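Local coordinates for protein type III effector NopAA (Sinorhizobium fredii USDA 257, PDB 6SDU) that hydrolyses xyloglucan as a type III secreted effector whose glycosyl hydrolase family 12 domain binds cellobiose, at residues N88-S93 / W232-K237. Sequence-based numbering, arbitrary orientation.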
loop_
_atom_site.group_PDB
_atom_site.type_symbol
_atom_site.label_atom_id
_atom_site.label_comp_id
_atom_site.label_asym_id
_atom_site.label_seq_id
_atom_site.Cartn_x
_atom_site.Cartn_y
_atom_site.Cartn_z
ATOM N N ASN A 88 3.854 11.439 -18.496
ATOM C CA ASN A 88 3.545 10.650 -19.681
ATOM C C ASN A 88 3.360 9.173 -19.361
ATOM O O ASN A 88 2.491 8.515 -19.950
ATOM C CB ASN A 88 4.665 10.796 -20.724
ATOM C CG ASN A 88 5.023 12.258 -21.015
ATOM O OD1 ASN A 88 4.206 13.024 -21.536
ATOM N ND2 ASN A 88 6.251 12.647 -20.667
ATOM N N THR A 89 4.162 8.639 -18.439
ATOM C CA THR A 89 4.052 7.249 -18.015
ATOM C C THR A 89 4.329 7.150 -16.522
ATOM O O THR A 89 5.369 7.619 -16.053
ATOM C CB THR A 89 5.051 6.370 -18.781
ATOM O OG1 THR A 89 4.646 6.254 -20.151
ATOM C CG2 THR A 89 5.149 4.996 -18.157
ATOM N N LEU A 90 3.420 6.515 -15.784
ATOM C CA LEU A 90 3.652 6.198 -14.370
ATOM C C LEU A 90 3.015 4.838 -14.104
ATOM O O LEU A 90 1.805 4.728 -13.877
ATOM C CB LEU A 90 3.104 7.265 -13.431
ATOM C CG LEU A 90 3.421 7.028 -11.942
ATOM C CD1 LEU A 90 4.917 6.819 -11.698
ATOM C CD2 LEU A 90 2.921 8.173 -11.093
ATOM N N SER A 91 3.839 3.806 -14.132
ATOM C CA SER A 91 3.382 2.445 -13.923
ATOM C C SER A 91 4.312 1.742 -12.945
ATOM O O SER A 91 5.420 2.207 -12.654
ATOM C CB SER A 91 3.334 1.677 -15.235
ATOM O OG SER A 91 4.646 1.549 -15.743
ATOM N N SER A 92 3.840 0.624 -12.412
ATOM C CA SER A 92 4.621 -0.136 -11.452
ATOM C C SER A 92 4.360 -1.625 -11.629
ATOM O O SER A 92 3.248 -2.033 -11.984
ATOM C CB SER A 92 4.279 0.314 -10.022
ATOM O OG SER A 92 5.228 -0.163 -9.097
ATOM N N SER A 93 5.404 -2.433 -11.411
ATOM C CA SER A 93 5.307 -3.892 -11.448
ATOM C C SER A 93 5.624 -4.479 -10.081
ATOM O O SER A 93 6.578 -4.048 -9.432
ATOM C CB SER A 93 6.268 -4.484 -12.473
ATOM O OG SER A 93 5.848 -4.146 -13.779
ATOM N N TRP A 232 9.962 -5.388 -7.497
ATOM C CA TRP A 232 9.192 -4.151 -7.418
ATOM C C TRP A 232 9.964 -3.084 -8.173
ATOM O O TRP A 232 11.124 -2.819 -7.847
ATOM C CB TRP A 232 8.937 -3.701 -5.971
ATOM C CG TRP A 232 7.855 -2.643 -5.924
ATOM C CD1 TRP A 232 6.511 -2.854 -6.067
ATOM C CD2 TRP A 232 8.018 -1.210 -5.783
ATOM N NE1 TRP A 232 5.833 -1.661 -6.014
ATOM C CE2 TRP A 232 6.728 -0.638 -5.840
ATOM C CE3 TRP A 232 9.115 -0.368 -5.598
ATOM C CZ2 TRP A 232 6.505 0.731 -5.698
ATOM C CZ3 TRP A 232 8.894 0.996 -5.468
ATOM C CH2 TRP A 232 7.601 1.528 -5.501
ATOM N N SER A 233 9.324 -2.458 -9.158
ATOM C CA SER A 233 9.952 -1.415 -9.959
ATOM C C SER A 233 8.915 -0.342 -10.270
ATOM O O SER A 233 7.716 -0.620 -10.298
ATOM C CB SER A 233 10.534 -1.977 -11.267
ATOM O OG SER A 233 9.537 -2.659 -12.012
ATOM N N VAL A 234 9.383 0.885 -10.505
ATOM C CA VAL A 234 8.527 1.994 -10.916
ATOM C C VAL A 234 9.098 2.568 -12.202
ATOM O O VAL A 234 10.322 2.720 -12.332
ATOM C CB VAL A 234 8.414 3.091 -9.841
ATOM C CG1 VAL A 234 7.654 4.341 -10.383
ATOM C CG2 VAL A 234 7.723 2.543 -8.603
ATOM N N THR A 235 8.220 2.823 -13.171
ATOM C CA THR A 235 8.577 3.460 -14.434
ATOM C C THR A 235 7.919 4.833 -14.461
ATOM O O THR A 235 6.690 4.931 -14.535
ATOM C CB THR A 235 8.139 2.609 -15.626
ATOM O OG1 THR A 235 8.801 1.333 -15.580
ATOM C CG2 THR A 235 8.454 3.321 -16.938
ATOM N N SER A 236 8.723 5.885 -14.346
ATOM C CA SER A 236 8.227 7.256 -14.373
ATOM C C SER A 236 8.815 7.989 -15.571
ATOM O O SER A 236 10.038 8.120 -15.680
ATOM C CB SER A 236 8.569 7.994 -13.084
ATOM O OG SER A 236 8.004 9.296 -13.092
ATOM N N LYS A 237 7.947 8.451 -16.472
ATOM C CA LYS A 237 8.381 9.241 -17.626
ATOM C C LYS A 237 7.453 10.425 -17.894
ATOM O O LYS A 237 7.880 11.414 -18.492
ATOM C CB LYS A 237 8.459 8.373 -18.883
ATOM C CG LYS A 237 9.549 7.319 -18.860
ATOM C CD LYS A 237 9.617 6.565 -20.183
ATOM C CE LYS A 237 8.547 5.491 -20.265
ATOM N NZ LYS A 237 8.817 4.515 -21.360
ATOM O OXT LYS A 237 6.270 10.428 -17.541
#
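Ser92 and Trp232 meet near one end of an antiparallel pairing between strands 90-97 and 225-236, where Ser92 OG approaches the indole obliquely, 3.5 Å from Trp232 NE1 but at too poor an angle for a hydrogen bond. With OG anti to the backbone N (chi1 -166°), Ser92 OG also donates to Ser233 O at 2.8 Å. That carbonyl accepts Ser93 N as well, the two donors arriving from opposite faces of its plane. Tyr108 holds the same hydroxyl, and its ring packs on Trp232. On this inner side, the Leu90 and Val234 side chains cross at an angle, with Leu90 CD1 3.9 Å from Val234 CG1, and both rest on strands 72-83 and 208-218 of the second sheet, as expected of the family 12 beta-sandwich. On the outer side, the CG2 methyls of Thr89 and Thr235 touch at 3.9 Å, while the Lys237 chain runs beside Thr89, bent so that CE comes to Thr89 CB. The pairing ends at the chain terminus: Lys237 OXT takes Asn88 N at 2.8 Å and Thr89 N at 2.9 Å, and Asn88 ND2 reaches Lys237 O from above the carbonyl plane. Three N-H donors thus grip the terminal carboxylate, probably offsetting part of its charge and tying down the last residue.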